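Local coordinates for phosphatidylinositide phosphatase SAC2 (Homo sapiens, PDB 4XUU), which removes the 4-phosphate of phosphatidylinositol 4-phosphate as a homodimeric inositol phosphatase linked to endocytic recycling, at the interface of chains A and B. Numbering follows the deposited sequence. Chains: chain A/B, Phosphatidylinositide phosphatase SAC2.

The interface of chains A and B. Residues chain A 11, 14-15, 18-19; chain B 11-12, 15-16, 18-19.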
# COMPACT_ATOMS: atom_id res chain seq x y z
N LEU A 11 14.50 34.71 -6.45
CA LEU A 11 14.77 33.70 -7.48
C LEU A 11 13.77 32.57 -7.44
O LEU A 11 13.34 32.07 -8.48
CB LEU A 11 16.18 33.13 -7.31
CG LEU A 11 17.32 33.73 -8.12
CD1 LEU A 11 18.65 33.34 -7.51
CD2 LEU A 11 17.25 33.30 -9.58
N SER A 14 10.10 33.71 -8.55
CA SER A 14 10.21 33.96 -9.99
C SER A 14 10.23 32.66 -10.78
O SER A 14 9.56 32.53 -11.80
CB SER A 14 11.47 34.79 -10.28
OG SER A 14 11.57 35.09 -11.66
N TYR A 15 11.00 31.69 -10.28
CA TYR A 15 11.12 30.37 -10.89
C TYR A 15 9.78 29.63 -10.98
O TYR A 15 9.41 29.14 -12.05
CB TYR A 15 12.12 29.53 -10.09
CG TYR A 15 12.19 28.07 -10.50
CD1 TYR A 15 12.38 27.70 -11.83
CD2 TYR A 15 12.07 27.06 -9.55
CE1 TYR A 15 12.46 26.38 -12.20
CE2 TYR A 15 12.14 25.73 -9.92
CZ TYR A 15 12.34 25.39 -11.24
OH TYR A 15 12.41 24.07 -11.61
N LEU A 18 7.57 31.19 -13.58
CA LEU A 18 7.99 30.95 -14.96
C LEU A 18 7.76 29.50 -15.38
O LEU A 18 7.43 29.23 -16.53
CB LEU A 18 9.47 31.31 -15.14
CG LEU A 18 9.84 32.79 -15.27
CD1 LEU A 18 11.26 33.02 -14.77
CD2 LEU A 18 9.67 33.27 -16.70
N LEU A 19 7.94 28.58 -14.43
CA LEU A 19 7.87 27.14 -14.69
C LEU A 19 6.55 26.69 -15.33
O LEU A 19 6.55 25.82 -16.20
CB LEU A 19 8.12 26.36 -13.40
CG LEU A 19 8.53 24.89 -13.47
CD1 LEU A 19 9.83 24.70 -14.22
CD2 LEU A 19 8.64 24.30 -12.07
N LEU B 11 15.51 27.24 -19.91
CA LEU B 11 14.97 27.85 -18.70
C LEU B 11 14.95 26.85 -17.54
O LEU B 11 15.26 27.20 -16.40
CB LEU B 11 13.57 28.39 -18.98
CG LEU B 11 12.99 29.47 -18.07
CD1 LEU B 11 12.03 30.36 -18.85
CD2 LEU B 11 12.30 28.85 -16.87
N LEU B 12 14.57 25.60 -17.84
CA LEU B 12 14.58 24.52 -16.85
C LEU B 12 16.00 24.21 -16.37
O LEU B 12 16.23 24.03 -15.17
CB LEU B 12 13.95 23.25 -17.43
CG LEU B 12 12.44 23.03 -17.28
CD1 LEU B 12 11.93 22.17 -18.43
CD2 LEU B 12 12.13 22.37 -15.95
N TYR B 15 17.55 27.02 -14.14
CA TYR B 15 16.90 27.14 -12.85
C TYR B 15 17.12 25.97 -11.89
O TYR B 15 16.91 26.11 -10.68
CB TYR B 15 15.42 27.40 -13.04
CG TYR B 15 15.06 28.87 -12.94
CD1 TYR B 15 15.13 29.53 -11.71
CD2 TYR B 15 14.65 29.59 -14.06
CE1 TYR B 15 14.80 30.87 -11.60
CE2 TYR B 15 14.32 30.93 -13.96
CZ TYR B 15 14.40 31.56 -12.72
OH TYR B 15 14.07 32.89 -12.61
N MSE B 16 17.53 24.82 -12.41
CA MSE B 16 18.00 23.73 -11.56
C MSE B 16 19.42 24.05 -11.10
O MSE B 16 19.84 23.62 -10.03
CB MSE B 16 17.95 22.40 -12.30
CG MSE B 16 16.55 21.82 -12.43
SE MSE B 16 15.78 21.37 -10.70
CE MSE B 16 13.91 21.14 -11.25
N LEU B 18 20.51 27.20 -10.63
CA LEU B 18 20.46 28.39 -9.78
C LEU B 18 19.89 28.13 -8.39
O LEU B 18 20.36 28.69 -7.41
CB LEU B 18 19.68 29.52 -10.46
CG LEU B 18 20.37 30.33 -11.56
CD1 LEU B 18 19.34 31.06 -12.40
CD2 LEU B 18 21.39 31.31 -10.99
N LEU B 19 18.87 27.27 -8.33
CA LEU B 19 18.18 26.95 -7.08
C LEU B 19 19.04 26.16 -6.09
O LEU B 19 19.07 26.47 -4.90
CB LEU B 19 16.88 26.19 -7.35
CG LEU B 19 15.57 26.95 -7.21
CD1 LEU B 19 15.34 27.93 -8.36
CD2 LEU B 19 14.41 25.97 -7.10
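Two copies of helix 4-19, one from each chain, cross and pack in the homodimer of the hSac2 domain, a pleckstrin-homology-like module of this phosphatase; the patch lies on a two-fold symmetric interface. At its centre the two Tyr15 side chains slide past each other in opposite directions, each reaching toward the other helix, so that a long flat residue covers much of the crossing. The ring of B:Tyr15 has one face against the backbone of A:Tyr15, whose CA stands 3.8 Å above the plane and toward the rim. A:Ser14 OG gives a weak hydrogen bond to the phenol OH of B:Tyr15, 3.5 Å; a short polar side chain here probably lets the phenol tip come up beside the helix. A:Leu18 crosses that ring at about a right angle, its CD1 methyl 3.8 Å from CE2 of B:Tyr15. From the other side of the ring plane, CD2 of A:Leu11 comes to 4.0 Å from CE1 of B:Tyr15.

A:Tyr15 carries its CG anti to the backbone N (chi1 172°), which sends the ring across toward helix 4-19 of chain B. There both methyls of B:Leu19 lie over one face of the ring near its CD2/CE2 rim, CD2 of B:Leu19 coming 3.6 Å from CD2 of A:Tyr15, and the branched end of the leucine spreads across that rim. The phenol OH of A:Tyr15 comes to 3.3 Å from CE of the selenomethionine B:Met16, a contact in which a chain bent at chi2 (-65°) brings a flexible methyl to the oxygen.

Farther out, leucines add apolar contacts on the flanks. A:Leu19 and B:Leu12 cross at about a right angle, CD1 of the former 3.7 Å from CD2 of the latter. On another flank B:Leu11 points CD2 at CB of A:Leu18, 4.1 Å away. B:Leu11 also serves its own chain, since its carbonyl O lies in plane at the edge of the B:Tyr15 ring and may help set the ring's rotation.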